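Local coordinates for protein inactive glucansucrase (Lactobacillus reuteri, PDB 5JBD) that is an inactive member of glycosyl hydrolase family 70, a TIM-barrel-clan protein that carries a bound calcium ion, at residues D91-F96 and N131-L136; F261-G266 and G297-D302; R401-D406 and D412-A417; Y475-S480 and V666-Y671; S631-N636 and N644-S649. One frame throughout, in Å; residues are numbered along the deposited sequence.

Contact 1 (D91-F96 and N131-L136)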
# COMPACT_ATOMS: atom_id res chain seq x y z
N ASP A 91 14.66 10.20 -38.46
CA ASP A 91 13.39 9.46 -38.42
C ASP A 91 12.29 10.29 -37.73
O ASP A 91 11.23 10.52 -38.30
CB ASP A 91 13.62 8.11 -37.69
CG ASP A 91 12.37 7.23 -37.63
OD1 ASP A 91 11.47 7.34 -38.48
OD2 ASP A 91 12.31 6.39 -36.70
N VAL A 92 12.59 10.75 -36.52
CA VAL A 92 11.62 11.49 -35.69
C VAL A 92 11.35 12.88 -36.27
O VAL A 92 10.23 13.38 -36.20
CB VAL A 92 12.06 11.53 -34.20
CG1 VAL A 92 11.11 12.37 -33.35
CG2 VAL A 92 12.16 10.11 -33.64
N GLN A 93 12.37 13.50 -36.86
CA GLN A 93 12.20 14.77 -37.56
C GLN A 93 11.17 14.63 -38.68
O GLN A 93 10.25 15.45 -38.79
CB GLN A 93 13.55 15.25 -38.13
CG GLN A 93 13.51 16.59 -38.87
CD GLN A 93 14.85 16.98 -39.47
OE1 GLN A 93 15.73 16.15 -39.61
NE2 GLN A 93 15.00 18.25 -39.82
N ALA A 94 11.32 13.60 -39.50
CA ALA A 94 10.38 13.35 -40.59
C ALA A 94 8.99 13.04 -40.03
O ALA A 94 8.00 13.52 -40.58
CB ALA A 94 10.87 12.23 -41.49
N GLN A 95 8.92 12.31 -38.91
CA GLN A 95 7.64 12.07 -38.23
C GLN A 95 6.98 13.35 -37.73
O GLN A 95 5.77 13.53 -37.88
CB GLN A 95 7.78 11.12 -37.05
CG GLN A 95 8.05 9.66 -37.37
CD GLN A 95 8.24 8.85 -36.10
OE1 GLN A 95 7.36 8.84 -35.24
NE2 GLN A 95 9.39 8.22 -35.96
N PHE A 96 7.78 14.25 -37.16
CA PHE A 96 7.27 15.55 -36.70
C PHE A 96 6.64 16.33 -37.84
O PHE A 96 5.52 16.84 -37.71
CB PHE A 96 8.39 16.37 -36.05
CG PHE A 96 7.94 17.73 -35.59
CD1 PHE A 96 7.30 17.88 -34.37
CD2 PHE A 96 8.18 18.85 -36.37
CE1 PHE A 96 6.89 19.13 -33.93
CE2 PHE A 96 7.76 20.11 -35.94
CZ PHE A 96 7.12 20.24 -34.72
N ASN A 131 14.91 22.12 -44.78
CA ASN A 131 14.09 23.10 -45.48
C ASN A 131 12.60 22.95 -45.16
O ASN A 131 11.93 23.96 -44.90
CB ASN A 131 14.35 23.03 -46.98
CG ASN A 131 13.67 24.13 -47.76
OD1 ASN A 131 12.66 23.91 -48.42
ND2 ASN A 131 14.24 25.33 -47.70
N MET A 132 12.08 21.72 -45.17
CA MET A 132 10.69 21.48 -44.76
C MET A 132 10.46 21.88 -43.30
O MET A 132 9.44 22.49 -42.99
CB MET A 132 10.30 20.01 -44.97
CG MET A 132 10.19 19.61 -46.43
SD MET A 132 9.78 17.87 -46.62
CE MET A 132 9.01 17.83 -48.23
N ALA A 133 11.41 21.55 -42.41
CA ALA A 133 11.30 21.93 -41.00
C ALA A 133 11.29 23.46 -40.80
O ALA A 133 10.53 23.96 -39.98
CB ALA A 133 12.41 21.29 -40.18
N GLN A 134 12.13 24.18 -41.54
CA GLN A 134 12.16 25.64 -41.46
C GLN A 134 10.84 26.25 -41.95
O GLN A 134 10.27 27.15 -41.32
CB GLN A 134 13.34 26.22 -42.26
CG GLN A 134 13.48 27.75 -42.19
CD GLN A 134 13.49 28.28 -40.75
OE1 GLN A 134 14.53 28.32 -40.09
NE2 GLN A 134 12.34 28.71 -40.28
N ASN A 135 10.36 25.73 -43.07
CA ASN A 135 9.07 26.14 -43.63
C ASN A 135 7.90 25.81 -42.70
O ASN A 135 6.97 26.61 -42.58
CB ASN A 135 8.88 25.54 -45.04
CG ASN A 135 9.65 26.32 -46.11
OD1 ASN A 135 9.83 27.52 -46.02
ND2 ASN A 135 10.11 25.62 -47.12
N LEU A 136 7.97 24.66 -42.03
CA LEU A 136 6.95 24.30 -41.05
C LEU A 136 6.95 25.27 -39.85
O LEU A 136 5.89 25.64 -39.37
CB LEU A 136 7.14 22.87 -40.56
CG LEU A 136 6.13 22.36 -39.52
CD1 LEU A 136 4.68 22.50 -39.98
CD2 LEU A 136 6.45 20.93 -39.17
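Phe96 of helix 90-101 and Leu136 of helix 126-147 meet in a helix-helix packing within a small helical part of the chain, far from its centre. The two backbones come closest at Gln93 and Ala133, whose CA atoms are 8.0 Å apart. The touching atoms are all side-chain atoms. Phe96 and Leu136 carry most of the contact. The CG of Phe96 lies opposite the backbone N about the first torsion (chi1 179°), and this swings the ring out to Leu136. The CE2 corner of the ring lies 3.6 Å from Leu136 CD2, and Phe96 CD2 is 3.9 Å from the same methyl. The ring and the leucine side chain meet at a slant. One turn back, Gln93 reaches across with a fully extended chain (chi1 -179°, chi2 -177°). Its amide NE2 ends 4.0 Å from Ala133 CB. The amide nitrogen simply lies beside the methyl; no hydrogen bond is made.

Other aromatic residues gather round Phe96. Phe160 of helix 151-162 meets it edge-to-face, and the rings of Phe100 and Trp87 also meet it. Trp87 touches Gln93 and Ala133 as well, so it lies beside both parts of the contact.

No hydrogen bond or salt bridge crosses between the segments. Three of the four touching residues are buried, and Gln93 is partly exposed. The chemistry implies that this helix pair is joined by apolar burial, with the amide of Gln93 at its polar margin.

Contact 2 (F261-G266 and G297-D302)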
# COMPACT_ATOMS: atom_id res chain seq x y z
N PHE A 261 6.73 11.92 15.80
CA PHE A 261 5.65 12.85 15.42
C PHE A 261 4.28 12.20 15.53
O PHE A 261 3.37 12.73 16.18
CB PHE A 261 5.90 13.33 13.98
CG PHE A 261 4.81 14.20 13.41
CD1 PHE A 261 4.73 15.55 13.73
CD2 PHE A 261 3.91 13.68 12.48
CE1 PHE A 261 3.75 16.36 13.17
CE2 PHE A 261 2.93 14.49 11.91
CZ PHE A 261 2.85 15.83 12.27
N LEU A 262 4.13 11.03 14.93
CA LEU A 262 2.85 10.32 14.94
C LEU A 262 2.44 9.89 16.35
O LEU A 262 1.27 9.98 16.71
CB LEU A 262 2.88 9.14 13.98
CG LEU A 262 3.00 9.53 12.50
CD1 LEU A 262 3.32 8.31 11.68
CD2 LEU A 262 1.74 10.23 11.98
N LEU A 263 3.42 9.49 17.17
CA LEU A 263 3.17 9.07 18.55
C LEU A 263 2.83 10.22 19.49
O LEU A 263 2.41 9.98 20.63
CB LEU A 263 4.36 8.28 19.11
CG LEU A 263 4.67 6.90 18.50
CD1 LEU A 263 6.09 6.45 18.86
CD2 LEU A 263 3.67 5.83 18.93
N ASN A 264 3.01 11.47 19.02
CA ASN A 264 2.65 12.67 19.76
C ASN A 264 1.87 13.69 18.89
O ASN A 264 1.91 14.89 19.17
CB ASN A 264 3.95 13.32 20.28
CG ASN A 264 4.62 12.46 21.33
OD1 ASN A 264 4.21 12.45 22.47
ND2 ASN A 264 5.63 11.71 20.92
N TYR A 265 1.13 13.19 17.89
CA TYR A 265 0.54 14.03 16.83
C TYR A 265 -0.23 15.27 17.33
O TYR A 265 0.11 16.41 16.97
CB TYR A 265 -0.35 13.19 15.90
CG TYR A 265 -1.01 14.00 14.81
CD1 TYR A 265 -0.27 14.52 13.76
CD2 TYR A 265 -2.37 14.30 14.86
CE1 TYR A 265 -0.85 15.30 12.77
CE2 TYR A 265 -2.98 15.06 13.86
CZ TYR A 265 -2.20 15.55 12.82
OH TYR A 265 -2.76 16.34 11.85
N GLY A 266 -1.26 15.05 18.13
CA GLY A 266 -2.10 16.16 18.60
C GLY A 266 -1.31 17.20 19.41
O GLY A 266 -1.45 18.41 19.19
N GLY A 297 11.26 -0.44 17.19
CA GLY A 297 11.17 -1.09 18.49
C GLY A 297 12.03 -0.42 19.55
O GLY A 297 11.60 -0.24 20.69
N GLN A 298 13.24 -0.03 19.16
CA GLN A 298 14.16 0.66 20.09
C GLN A 298 13.57 1.98 20.59
O GLN A 298 13.62 2.26 21.79
CB GLN A 298 15.51 0.89 19.43
CG GLN A 298 16.58 1.39 20.39
CD GLN A 298 17.87 1.76 19.69
OE1 GLN A 298 18.06 1.47 18.50
NE2 GLN A 298 18.78 2.41 20.43
N LEU A 299 13.01 2.77 19.67
CA LEU A 299 12.37 4.05 20.02
C LEU A 299 11.23 3.85 21.00
O LEU A 299 11.15 4.52 22.02
CB LEU A 299 11.82 4.77 18.77
CG LEU A 299 11.04 6.08 18.99
CD1 LEU A 299 11.94 7.15 19.59
CD2 LEU A 299 10.42 6.60 17.70
N MET A 300 10.33 2.94 20.65
CA MET A 300 9.15 2.71 21.48
C MET A 300 9.52 2.12 22.84
O MET A 300 8.89 2.47 23.84
CB MET A 300 8.12 1.90 20.70
CG MET A 300 7.54 2.73 19.54
SD MET A 300 6.40 1.84 18.49
CE MET A 300 5.06 1.67 19.66
N ASN A 301 10.57 1.32 22.91
CA ASN A 301 11.11 0.86 24.20
C ASN A 301 11.77 2.00 25.01
O ASN A 301 11.60 2.08 26.23
CB ASN A 301 12.09 -0.32 24.04
CG ASN A 301 12.49 -0.93 25.38
OD1 ASN A 301 11.65 -1.14 26.26
ND2 ASN A 301 13.78 -1.21 25.54
N ASP A 302 12.52 2.86 24.34
CA ASP A 302 13.09 4.05 25.01
C ASP A 302 12.01 4.96 25.60
O ASP A 302 12.14 5.43 26.73
CB ASP A 302 13.94 4.85 24.02
CG ASP A 302 15.28 4.20 23.75
OD1 ASP A 302 15.61 3.18 24.41
OD2 ASP A 302 16.00 4.72 22.87
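Leu263 is the residue through which the end of helix 249-263 touches helix 291-304. The interaction across the segments is apolar throughout. Leu263 CD1 lies 4.1 Å from Met300 CG and 4.5 Å from Leu299 CD2, so one methyl faces two neighbouring side chains. Leu263 and Met300 cross at about a right angle. The nearest approach to the methionine is on its stem, at CG, and the chain bends at its last torsion (chi3 69°). No hydrogen bond joins the two segments.

Within segment 261-266, Asn264 N donates to Phe261 O at 3.1 Å, and Tyr265 N reaches Leu262 O by a weak bond. These short-span bonds accompany the break at Asn264, between helix 249-263 and helix 265-269. The amide ND2 of Asn264 is hydrogen-bonded back to Tyr260 O.

Phe280 of strand 279-282 touches both Leu263 and Met300. That strand belongs to the parallel sheet of the barrel. The contact therefore joins helix 249-263, which precedes strand 279-282 in sequence, to helix 291-304, which follows it.

Contact 3 (R401-D406 and D412-A417)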
# COMPACT_ATOMS: atom_id res chain seq x y z
N ARG A 401 -9.76 -8.86 -10.09
CA ARG A 401 -10.04 -10.12 -10.81
C ARG A 401 -11.31 -9.94 -11.65
O ARG A 401 -11.31 -10.24 -12.84
CB ARG A 401 -10.19 -11.36 -9.85
CG ARG A 401 -9.00 -12.32 -9.91
CD ARG A 401 -9.35 -13.81 -9.65
NE ARG A 401 -8.18 -14.58 -9.20
CZ ARG A 401 -7.10 -14.90 -9.93
NH1 ARG A 401 -6.95 -14.49 -11.19
NH2 ARG A 401 -6.12 -15.62 -9.37
N LEU A 402 -12.35 -9.41 -11.03
CA LEU A 402 -13.63 -9.17 -11.69
C LEU A 402 -13.51 -8.14 -12.83
O LEU A 402 -14.09 -8.34 -13.89
CB LEU A 402 -14.67 -8.76 -10.64
CG LEU A 402 -16.18 -8.75 -10.91
CD1 LEU A 402 -16.65 -9.94 -11.73
CD2 LEU A 402 -16.92 -8.69 -9.58
N ILE A 403 -12.73 -7.08 -12.63
CA ILE A 403 -12.46 -6.09 -13.69
C ILE A 403 -11.78 -6.75 -14.89
O ILE A 403 -12.19 -6.56 -16.04
CB ILE A 403 -11.60 -4.89 -13.18
CG1 ILE A 403 -12.42 -4.01 -12.23
CG2 ILE A 403 -11.09 -4.04 -14.34
CD1 ILE A 403 -11.60 -2.95 -11.51
N ILE A 404 -10.74 -7.53 -14.62
CA ILE A 404 -9.98 -8.21 -15.66
C ILE A 404 -10.88 -9.18 -16.44
O ILE A 404 -10.83 -9.21 -17.67
CB ILE A 404 -8.73 -8.95 -15.10
CG1 ILE A 404 -7.70 -7.94 -14.57
CG2 ILE A 404 -8.07 -9.85 -16.16
CD1 ILE A 404 -6.74 -8.53 -13.55
N LYS A 405 -11.70 -9.93 -15.72
CA LYS A 405 -12.65 -10.85 -16.35
C LYS A 405 -13.69 -10.12 -17.21
O LYS A 405 -13.98 -10.54 -18.34
CB LYS A 405 -13.37 -11.71 -15.31
CG LYS A 405 -14.42 -12.64 -15.92
CD LYS A 405 -14.82 -13.79 -15.02
CE LYS A 405 -15.54 -14.87 -15.82
NZ LYS A 405 -16.73 -15.40 -15.09
N ASP A 406 -14.25 -9.04 -16.67
CA ASP A 406 -15.25 -8.23 -17.38
C ASP A 406 -14.72 -7.52 -18.63
O ASP A 406 -15.51 -7.16 -19.49
CB ASP A 406 -15.85 -7.16 -16.46
CG ASP A 406 -16.73 -7.73 -15.36
OD1 ASP A 406 -17.22 -8.86 -15.49
OD2 ASP A 406 -16.94 -7.00 -14.37
N ASP A 412 -3.29 -3.62 -20.73
CA ASP A 412 -2.95 -2.50 -19.83
C ASP A 412 -4.14 -2.03 -18.96
O ASP A 412 -4.13 -0.92 -18.41
CB ASP A 412 -2.25 -1.36 -20.63
CG ASP A 412 -3.02 -0.96 -21.88
OD1 ASP A 412 -3.94 -1.70 -22.29
OD2 ASP A 412 -2.70 0.10 -22.47
N ILE A 413 -5.15 -2.88 -18.83
CA ILE A 413 -6.31 -2.62 -17.96
C ILE A 413 -5.99 -2.31 -16.49
O ILE A 413 -6.76 -1.60 -15.85
CB ILE A 413 -7.33 -3.79 -18.05
CG1 ILE A 413 -8.67 -3.36 -17.42
CG2 ILE A 413 -6.77 -5.06 -17.42
CD1 ILE A 413 -9.77 -4.38 -17.56
N MET A 414 -4.90 -2.86 -15.95
CA MET A 414 -4.46 -2.55 -14.58
C MET A 414 -3.43 -1.42 -14.54
O MET A 414 -3.02 -1.02 -13.45
CB MET A 414 -3.92 -3.80 -13.88
CG MET A 414 -4.98 -4.82 -13.50
SD MET A 414 -6.07 -4.28 -12.17
CE MET A 414 -7.65 -4.10 -13.01
N GLY A 415 -3.01 -0.92 -15.70
CA GLY A 415 -2.16 0.26 -15.81
C GLY A 415 -2.95 1.44 -16.36
O GLY A 415 -4.05 1.76 -15.87
N SER A 416 -2.42 2.07 -17.41
CA SER A 416 -2.96 3.33 -17.93
C SER A 416 -4.36 3.24 -18.56
O SER A 416 -5.03 4.27 -18.71
CB SER A 416 -1.98 3.96 -18.91
OG SER A 416 -1.81 3.14 -20.05
N ALA A 417 -4.83 2.04 -18.91
CA ALA A 417 -6.19 1.85 -19.45
C ALA A 417 -7.25 1.54 -18.38
O ALA A 417 -8.41 1.27 -18.72
CB ALA A 417 -6.18 0.78 -20.54
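Ile403 and Ile404, neighbours on the last turns of helix 392-406, face Ile413 and Met414 of the turn that follows. Each helix isoleucine meets both residues of the turn. Ile403 presents its CG2 branch, which lies 3.5 Å from Ile413 CD1, closer than usual for two carbons. The packing is tight here. The two isoleucines cross at a slant. Ile413 reaches over with an extended chain (chi1 -166°, chi2 175°) that carries CD1 to the helix.

Met414 takes the other approach. Its chain folds at chi2 (-70°) and again at chi3, and the methyl CE comes back over Ile403. CE is 3.7 Å from Ile403 CG2, and 4.0 Å from Ile403 CB. The stem of the same methionine meets the next helix residue: Met414 CG lies 4.1 Å from Ile404 CD1, with the two side chains at about a right angle. Ile404 CG1 also touches Ile413 CG2 at 4.2 Å.

No hydrogen bond crosses the contact. Within the loop, Asp412 O accepts from Gly415 N, in a type I turn, and from Ala417 N. The two donors reach that oxygen from opposite faces of its plane. Arg702 NH2 is hydrogen-bonded to Met414 O.

Around the contact, Pro183 touches Ile404. The turn folds back on the end of helix 392-406 within the link to helix 420-434, whose Tyr422 and Ala426 pack on Ile403.

Contact 4 (Y475-S480 and V666-Y671)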
# COMPACT_ATOMS: atom_id res chain seq x y z
N TYR A 475 -19.54 6.54 4.78
CA TYR A 475 -18.90 5.78 5.86
C TYR A 475 -19.88 5.33 6.93
O TYR A 475 -20.55 6.16 7.56
CB TYR A 475 -17.73 6.58 6.48
CG TYR A 475 -16.81 5.71 7.33
CD1 TYR A 475 -15.86 4.87 6.73
CD2 TYR A 475 -16.91 5.71 8.71
CE1 TYR A 475 -15.01 4.08 7.50
CE2 TYR A 475 -16.08 4.91 9.50
CZ TYR A 475 -15.13 4.09 8.90
OH TYR A 475 -14.32 3.31 9.71
N MET A 476 -19.97 4.02 7.13
CA MET A 476 -20.88 3.39 8.09
C MET A 476 -22.39 3.64 7.86
O MET A 476 -23.19 3.32 8.73
CB MET A 476 -20.50 3.73 9.56
CG MET A 476 -19.17 3.12 10.01
SD MET A 476 -18.62 3.67 11.64
CE MET A 476 -19.77 2.84 12.74
N GLN A 477 -22.79 4.13 6.68
CA GLN A 477 -24.23 4.34 6.37
C GLN A 477 -25.03 3.06 6.11
O GLN A 477 -26.23 3.04 6.37
CB GLN A 477 -24.43 5.27 5.16
CG GLN A 477 -23.90 6.69 5.31
CD GLN A 477 -24.15 7.32 6.67
OE1 GLN A 477 -25.28 7.71 7.00
NE2 GLN A 477 -23.08 7.44 7.46
N GLU A 478 -24.39 2.01 5.59
CA GLU A 478 -25.07 0.75 5.23
C GLU A 478 -24.36 -0.45 5.85
O GLU A 478 -23.18 -0.69 5.56
CB GLU A 478 -25.08 0.56 3.71
CG GLU A 478 -25.95 1.54 2.94
CD GLU A 478 -25.85 1.39 1.43
OE1 GLU A 478 -25.25 0.42 0.92
OE2 GLU A 478 -26.38 2.27 0.72
N LYS A 479 -25.07 -1.19 6.69
CA LYS A 479 -24.53 -2.44 7.22
C LYS A 479 -24.44 -3.51 6.13
O LYS A 479 -25.32 -3.62 5.26
CB LYS A 479 -25.39 -2.95 8.37
CG LYS A 479 -25.38 -2.07 9.61
CD LYS A 479 -26.40 -2.59 10.60
CE LYS A 479 -26.35 -1.83 11.91
NZ LYS A 479 -27.35 -2.40 12.86
N SER A 480 -23.39 -4.33 6.21
CA SER A 480 -23.23 -5.48 5.33
C SER A 480 -24.22 -6.57 5.72
O SER A 480 -24.69 -6.64 6.86
CB SER A 480 -21.80 -6.04 5.43
OG SER A 480 -21.71 -7.36 4.90
N VAL A 666 -19.19 17.36 5.48
CA VAL A 666 -18.27 17.36 6.63
C VAL A 666 -18.70 16.30 7.66
O VAL A 666 -17.85 15.58 8.18
CB VAL A 666 -18.17 18.77 7.29
CG1 VAL A 666 -17.45 18.72 8.64
CG2 VAL A 666 -17.46 19.73 6.34
N GLU A 667 -20.00 16.21 7.93
CA GLU A 667 -20.54 15.20 8.84
C GLU A 667 -20.15 13.77 8.42
O GLU A 667 -19.91 12.92 9.28
CB GLU A 667 -22.06 15.35 8.95
CG GLU A 667 -22.74 14.37 9.92
CD GLU A 667 -24.24 14.64 10.06
OE1 GLU A 667 -24.64 15.82 10.18
OE2 GLU A 667 -25.03 13.67 10.04
N ASN A 668 -20.07 13.53 7.12
CA ASN A 668 -19.74 12.20 6.56
C ASN A 668 -18.23 11.89 6.47
O ASN A 668 -17.86 10.80 6.02
CB ASN A 668 -20.40 12.00 5.18
CG ASN A 668 -21.89 11.71 5.27
OD1 ASN A 668 -22.43 11.44 6.34
ND2 ASN A 668 -22.57 11.78 4.14
N HIS A 669 -17.37 12.83 6.89
CA HIS A 669 -15.95 12.53 7.04
C HIS A 669 -15.80 11.33 7.96
O HIS A 669 -16.37 11.31 9.04
CB HIS A 669 -15.19 13.71 7.67
CG HIS A 669 -14.99 14.88 6.75
ND1 HIS A 669 -14.20 15.95 7.09
CD2 HIS A 669 -15.47 15.15 5.51
CE1 HIS A 669 -14.18 16.82 6.10
NE2 HIS A 669 -14.95 16.36 5.13
N ALA A 670 -15.04 10.34 7.53
CA ALA A 670 -14.84 9.14 8.35
C ALA A 670 -14.40 9.50 9.77
O ALA A 670 -14.89 8.91 10.74
CB ALA A 670 -13.83 8.20 7.69
N TYR A 671 -13.53 10.51 9.92
CA TYR A 671 -13.06 10.90 11.25
C TYR A 671 -14.22 11.30 12.15
O TYR A 671 -14.28 10.87 13.30
CB TYR A 671 -12.01 12.02 11.19
CG TYR A 671 -10.66 11.63 10.55
CD1 TYR A 671 -10.18 10.33 10.59
CD2 TYR A 671 -9.90 12.59 9.88
CE1 TYR A 671 -8.98 9.98 9.98
CE2 TYR A 671 -8.69 12.26 9.29
CZ TYR A 671 -8.23 10.94 9.35
OH TYR A 671 -7.05 10.59 8.76
O HOH W 1 -18.25 9.05 4.08
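Tyr475 and Ala670 make a CH-pi contact between a loop ahead of helix 483-496 and the first turn of helix 670-676. The methyl of Ala670 sits over the centre of one face of the tyrosine ring. Its CB is 4.0 Å from the ring centroid and 13° off the ring normal. The nearest single pair is Tyr475 CG and Ala670 CB at 3.9 Å. The ring can lie flat against the start of the helix because its CG points opposite the backbone N (chi1 -164°). Its far end is held too, since Tyr475 OH is hydrogen-bonded to Asp655 O. The ring of Tyr465 stacks on Tyr475 as well.

Both segments lie in the connections that follow adjacent parallel strands of the barrel, 460-464 and 652-654. The one after strand 460-464 includes the short helix 465-468. The contact therefore joins neighbouring connections of the TIM barrel, although 185 residues separate its segments in sequence.

A water adds a polar bridge beside the ring. It accepts from Tyr475 N at 2.9 Å and donates to Asn668 O at 2.6 Å. No direct hydrogen bond crosses. Gln477 folds back on its own loop instead, and its NE2 donates to Tyr475 O at 2.8 Å, from above the carbonyl plane. That same NE2 is 4.2 Å from Asn668 OD1, a mere approach at the exposed side of the contact. On the other end of the Asn668 amide, ND2 is hydrogen-bonded to Thr664 OG1.

Contact 5 (S631-N636 and N644-S649)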
# COMPACT_ATOMS: atom_id res chain seq x y z
N SER A 631 -0.60 -7.25 33.62
CA SER A 631 0.15 -7.31 34.89
C SER A 631 0.16 -8.71 35.50
O SER A 631 0.99 -9.00 36.35
CB SER A 631 -0.41 -6.29 35.90
OG SER A 631 -1.73 -6.62 36.30
N ASP A 632 -0.77 -9.57 35.07
CA ASP A 632 -0.92 -10.94 35.62
C ASP A 632 -0.34 -12.08 34.78
O ASP A 632 -0.55 -13.26 35.11
CB ASP A 632 -2.40 -11.21 35.90
CG ASP A 632 -2.99 -10.24 36.91
OD1 ASP A 632 -2.26 -9.83 37.84
OD2 ASP A 632 -4.16 -9.86 36.76
N VAL A 633 0.40 -11.76 33.71
CA VAL A 633 1.01 -12.80 32.89
C VAL A 633 2.51 -12.78 33.12
O VAL A 633 3.03 -11.87 33.76
CB VAL A 633 0.68 -12.63 31.39
CG1 VAL A 633 -0.81 -12.81 31.16
CG2 VAL A 633 1.16 -11.29 30.83
N VAL A 634 3.19 -13.80 32.60
CA VAL A 634 4.64 -13.92 32.78
C VAL A 634 5.32 -12.79 32.00
O VAL A 634 4.93 -12.51 30.87
CB VAL A 634 5.16 -15.30 32.32
CG1 VAL A 634 6.69 -15.36 32.32
CG2 VAL A 634 4.58 -16.40 33.21
N ALA A 635 6.29 -12.13 32.62
CA ALA A 635 7.09 -11.11 31.94
C ALA A 635 8.46 -11.71 31.68
O ALA A 635 8.99 -12.46 32.49
CB ALA A 635 7.20 -9.86 32.78
N ASN A 636 9.01 -11.43 30.51
CA ASN A 636 10.30 -11.98 30.11
C ASN A 636 11.15 -10.84 29.63
O ASN A 636 10.78 -10.16 28.67
CB ASN A 636 10.08 -13.01 29.00
CG ASN A 636 11.36 -13.73 28.58
OD1 ASN A 636 12.48 -13.22 28.74
ND2 ASN A 636 11.19 -14.90 28.01
N ASN A 644 0.10 -14.79 24.90
CA ASN A 644 -0.49 -15.34 26.13
C ASN A 644 -1.92 -14.82 26.25
O ASN A 644 -2.39 -14.10 25.37
CB ASN A 644 0.38 -14.97 27.35
CG ASN A 644 0.62 -13.47 27.47
OD1 ASN A 644 -0.26 -12.66 27.23
ND2 ASN A 644 1.84 -13.10 27.86
N ALA A 645 -2.59 -15.16 27.35
CA ALA A 645 -3.98 -14.74 27.56
C ALA A 645 -4.19 -13.22 27.52
O ALA A 645 -5.26 -12.73 27.07
CB ALA A 645 -4.50 -15.33 28.87
N ALA A 646 -3.20 -12.44 27.97
CA ALA A 646 -3.34 -10.98 27.94
C ALA A 646 -3.28 -10.45 26.51
O ALA A 646 -4.13 -9.64 26.12
CB ALA A 646 -2.31 -10.31 28.82
N LEU A 647 -2.31 -10.89 25.72
CA LEU A 647 -2.22 -10.43 24.33
C LEU A 647 -3.44 -10.91 23.53
O LEU A 647 -3.98 -10.15 22.71
CB LEU A 647 -0.94 -10.90 23.66
CG LEU A 647 -0.66 -10.26 22.30
CD1 LEU A 647 -0.36 -8.77 22.45
CD2 LEU A 647 0.50 -10.94 21.60
N ASP A 648 -3.87 -12.14 23.79
CA ASP A 648 -5.08 -12.72 23.16
C ASP A 648 -6.35 -11.94 23.45
O ASP A 648 -7.30 -12.01 22.67
CB ASP A 648 -5.33 -14.18 23.61
CG ASP A 648 -4.37 -15.19 23.01
OD1 ASP A 648 -3.57 -14.86 22.13
OD2 ASP A 648 -4.45 -16.38 23.41
N SER A 649 -6.39 -11.22 24.57
CA SER A 649 -7.55 -10.37 24.89
C SER A 649 -7.76 -9.16 23.93
O SER A 649 -8.84 -8.56 23.92
CB SER A 649 -7.48 -9.90 26.36
OG SER A 649 -7.45 -10.99 27.26
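Val633 packs on Asn644 and Ala646, at the start of the short helix 645-648. Val633 has the most area buried here, and both of its methyls are used. CG1 lies 3.7 Å from Ala646 CB, a plain apolar contact. CG2 lies 3.5 Å from Asn644 ND2, and Val633 CB is 3.7 Å from that same nitrogen. The valine and asparagine side chains cross at about a right angle.

Asn644 is the N-cap of the helix. Its CG stands between the backbone N and the carbonyl carbon (chi1 54°), and this turns OD1 towards the N-H groups of Ala646 and Leu647. OD1 accepts from Leu647 N at 3.1 Å, with a nearly straight N-H...O angle of 167°. A weak bond from Ala646 N adds to it. The ND2 end is hydrogen-bonded to Asn380 OD1. Both ends of the amide are thus engaged, which fixes its rotation while Val633 lies against it.

Ala646 meets Val633 with its methyl. Farther along, Ser649 OG donates to Ala645 O at 2.8 Å and is also hydrogen-bonded to Thr628 N.

Val633 also touches Pro310 of helix 310-315. The contact lays the loop after strand 612-618 on the helix 645-648, just before barrel strand 652-654. Asp648 of this helix is hydrogen-bonded to Asp458 N, near the start of the neighbouring strand 460-464.

From the N terminus, contact 1 closes first, joining two helices of a helical region remote from the barrel. Contact 2 follows in series and brings together the helices before and after barrel strand 279-282. Contact 3 closes a loop of five residues and folds the link to helix 420-434 back on helix 392-406. Contact 4 spans 185 residues and ties together the connections after adjacent barrel strands 460-464 and 652-654. Contact 5 is nested inside that long loop and lies just ahead of strand 652-654. No contacts cross along the chain. Contacts 2 and 4 approach to about 8 Å between nearest atoms, but do not touch.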